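Local coordinates for SusD homolog (PDB 3EHM), which probably binds mucin O-glycans at the cell surface of a gut Bacteroides, as a SusD-like outer-membrane lipoprotein, at residues I121-N126 with S172-L177. Sequence-based numbering, arbitrary orientation.
Sequences ILEIAN and SKSVEL
Glu123 OE1 accepts two hydrogen bonds, one from each helix. Ser174 OG donates to Glu123 OE1 from the facing helix at 2.7 Å, meeting the anti lone pair of OE1, on the side away from OE2. The second comes from Asn126 ND2 one turn along its own helix: the N-H points almost straight at OE1 (167°), which lies close to the plane of the amide but is met from 54° above the carboxylate plane. Two donors from different directions should limit rotation of the carboxylate. The Glu123 chain bends at chi2, carrying OE1 back toward Asn126, while Glu123 CG packs against Leu177 CD2 at 4.0 Å, the two side chains crossing at about a right angle. Helices 116-140 and 160-178 pair within the mainly helical SusD-like fold, a family related to tetratricopeptide-repeat proteins, and run roughly antiparallel, their local axes 9.4 Å apart at 143°. Such spacing suits the small Ser174, whose CA comes within 5.1 Å of Glu123 CA. Lys173, fully extended, holds NZ 4.7 Å from Glu123 OE2, too far for a salt bridge, though its charge may help keep the acid ionised. Farther out, Trp103 NE1 hydrogen-bonds Asn126 OD1, which probably helps orient the amide.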
ATOM      1  N   ILE A 121     -14.041 -22.533   1.226  1.00 17.84           N
ATOM      2  CA  ILE A 121     -14.377 -21.427   0.343  1.00 16.75           C
ATOM      3  C   ILE A 121     -14.583 -20.168   1.172  1.00 15.96           C
ATOM      4  O   ILE A 121     -14.053 -19.109   0.842  1.00 14.56           O
ATOM      5  CB  ILE A 121     -15.660 -21.723  -0.458  1.00 17.89           C
ATOM      6  CG1 ILE A 121     -15.347 -22.725  -1.572  1.00 19.34           C
ATOM      7  CG2 ILE A 121     -16.238 -20.432  -1.023  1.00 18.68           C
ATOM      8  CD1 ILE A 121     -16.545 -23.097  -2.421  1.00 21.63           C
ATOM      9  N   LEU A 122     -15.348 -20.291   2.253  1.00 15.60           N
ATOM     10  CA  LEU A 122     -15.615 -19.154   3.124  1.00 16.90           C
ATOM     11  C   LEU A 122     -14.330 -18.601   3.730  1.00 16.55           C
ATOM     12  O   LEU A 122     -14.142 -17.385   3.781  1.00 15.64           O
ATOM     13  CB  LEU A 122     -16.593 -19.543   4.242  1.00 17.63           C
ATOM     14  CG  LEU A 122     -16.855 -18.480   5.321  1.00 18.53           C
ATOM     15  CD1 LEU A 122     -17.373 -17.205   4.683  1.00 18.33           C
ATOM     16  CD2 LEU A 122     -17.859 -19.004   6.330  1.00 20.42           C
ATOM     17  N   GLU A 123     -13.440 -19.481   4.185  1.00 16.35           N
ATOM     18  CA  GLU A 123     -12.189 -19.016   4.781  1.00 17.08           C
ATOM     19  C   GLU A 123     -11.292 -18.331   3.752  1.00 16.11           C
ATOM     20  O   GLU A 123     -10.579 -17.386   4.080  1.00 16.58           O
ATOM     21  CB  GLU A 123     -11.440 -20.169   5.459  1.00 19.07           C
ATOM     22  CG  GLU A 123     -12.131 -20.718   6.713  1.00 21.73           C
ATOM     23  CD  GLU A 123     -12.631 -19.625   7.654  1.00 24.96           C
ATOM     24  OE1 GLU A 123     -11.918 -18.619   7.862  1.00 23.99           O
ATOM     25  OE2 GLU A 123     -13.745 -19.780   8.197  1.00 27.20           O
ATOM     26  N   ILE A 124     -11.321 -18.803   2.511  1.00 13.98           N
ATOM     27  CA  ILE A 124     -10.518 -18.175   1.465  1.00 14.04           C
ATOM     28  C   ILE A 124     -11.125 -16.791   1.219  1.00 14.91           C
ATOM     29  O   ILE A 124     -10.413 -15.801   1.057  1.00 15.88           O
ATOM     30  CB  ILE A 124     -10.533 -19.016   0.164  1.00 15.75           C
ATOM     31  CG1 ILE A 124      -9.707 -20.289   0.379  1.00 16.14           C
ATOM     32  CG2 ILE A 124      -9.977 -18.198  -1.015  1.00 14.51           C
ATOM     33  CD1 ILE A 124      -9.776 -21.274  -0.763  1.00 15.71           C
ATOM     34  N   ALA A 125     -12.451 -16.732   1.213  1.00 13.89           N
ATOM     35  CA  ALA A 125     -13.151 -15.466   1.019  1.00 15.15           C
ATOM     36  C   ALA A 125     -12.817 -14.529   2.183  1.00 14.11           C
ATOM     37  O   ALA A 125     -12.679 -13.320   1.999  1.00 14.55           O
ATOM     38  CB  ALA A 125     -14.652 -15.706   0.946  1.00 13.32           C
ATOM     39  N   ASN A 126     -12.678 -15.094   3.380  1.00 13.04           N
ATOM     40  CA  ASN A 126     -12.345 -14.299   4.557  1.00 14.14           C
ATOM     41  C   ASN A 126     -10.944 -13.686   4.432  1.00 12.21           C
ATOM     42  O   ASN A 126     -10.715 -12.555   4.851  1.00 11.20           O
ATOM     43  CB  ASN A 126     -12.434 -15.155   5.833  1.00 13.34           C
ATOM     44  CG  ASN A 126     -13.874 -15.406   6.274  1.00 17.44           C
ATOM     45  OD1 ASN A 126     -14.787 -14.672   5.897  1.00 17.48           O
ATOM     46  ND2 ASN A 126     -14.074 -16.433   7.097  1.00 16.49           N
ATOM     47  N   SER A 172      -5.797 -16.664  11.940  1.00 16.85           N
ATOM     48  CA  SER A 172      -5.357 -17.940  12.499  1.00 18.01           C
ATOM     49  C   SER A 172      -6.445 -18.992  12.310  1.00 17.59           C
ATOM     50  O   SER A 172      -6.152 -20.165  12.085  1.00 18.35           O
ATOM     51  CB  SER A 172      -5.037 -17.799  13.987  1.00 18.41           C
ATOM     52  OG  SER A 172      -3.952 -16.919  14.182  1.00 24.88           O
ATOM     53  N   LYS A 173      -7.703 -18.571  12.407  1.00 18.44           N
ATOM     54  CA  LYS A 173      -8.812 -19.497  12.223  1.00 19.27           C
ATOM     55  C   LYS A 173      -8.830 -20.010  10.787  1.00 18.56           C
ATOM     56  O   LYS A 173      -9.016 -21.203  10.547  1.00 18.62           O
ATOM     57  CB  LYS A 173     -10.144 -18.822  12.540  1.00 21.11           C
ATOM     58  CG  LYS A 173     -11.338 -19.751  12.361  1.00 26.35           C
ATOM     59  CD  LYS A 173     -12.655 -19.050  12.649  1.00 28.39           C
ATOM     60  CE  LYS A 173     -13.828 -19.993  12.404  1.00 31.27           C
ATOM     61  NZ  LYS A 173     -15.142 -19.325  12.651  1.00 33.45           N
ATOM     62  N   SER A 174      -8.642 -19.106   9.831  1.00 18.45           N
ATOM     63  CA  SER A 174      -8.620 -19.485   8.422  1.00 16.89           C
ATOM     64  C   SER A 174      -7.492 -20.482   8.158  1.00 16.71           C
ATOM     65  O   SER A 174      -7.690 -21.501   7.496  1.00 17.07           O
ATOM     66  CB  SER A 174      -8.423 -18.249   7.535  1.00 18.36           C
ATOM     67  OG  SER A 174      -9.563 -17.406   7.553  1.00 18.71           O
ATOM     68  N   VAL A 175      -6.308 -20.179   8.679  1.00 17.05           N
ATOM     69  CA  VAL A 175      -5.142 -21.037   8.503  1.00 16.21           C
ATOM     70  C   VAL A 175      -5.370 -22.427   9.104  1.00 16.89           C
ATOM     71  O   VAL A 175      -5.084 -23.443   8.472  1.00 15.91           O
ATOM     72  CB  VAL A 175      -3.897 -20.393   9.149  1.00 18.02           C
ATOM     73  CG1 VAL A 175      -2.729 -21.373   9.147  1.00 16.09           C
ATOM     74  CG2 VAL A 175      -3.526 -19.122   8.385  1.00 18.18           C
ATOM     75  N   GLU A 176      -5.889 -22.467  10.323  1.00 17.53           N
ATOM     76  CA  GLU A 176      -6.151 -23.738  10.980  1.00 21.06           C
ATOM     77  C   GLU A 176      -7.032 -24.647  10.126  1.00 20.21           C
ATOM     78  O   GLU A 176      -6.779 -25.845  10.004  1.00 21.39           O
ATOM     79  CB  GLU A 176      -6.831 -23.512  12.334  1.00 23.54           C
ATOM     80  CG  GLU A 176      -7.769 -24.651  12.712  1.00 30.79           C
ATOM     81  CD  GLU A 176      -7.820 -24.917  14.201  1.00 35.88           C
ATOM     82  OE1 GLU A 176      -6.910 -24.453  14.924  1.00 37.58           O
ATOM     83  OE2 GLU A 176      -8.765 -25.610  14.646  1.00 39.57           O
ATOM     84  N   LEU A 177      -8.071 -24.075   9.533  1.00 19.82           N
ATOM     85  CA  LEU A 177      -8.980 -24.862   8.716  1.00 19.38           C
ATOM     86  C   LEU A 177      -8.382 -25.241   7.373  1.00 19.03           C
ATOM     87  O   LEU A 177      -8.433 -26.402   6.975  1.00 18.54           O
ATOM     88  CB  LEU A 177     -10.292 -24.106   8.508  1.00 20.54           C
ATOM     89  CG  LEU A 177     -11.378 -24.871   7.743  1.00 22.52           C
ATOM     90  CD1 LEU A 177     -12.747 -24.508   8.295  1.00 25.41           C
ATOM     91  CD2 LEU A 177     -11.291 -24.563   6.263  1.00 22.11           C
TER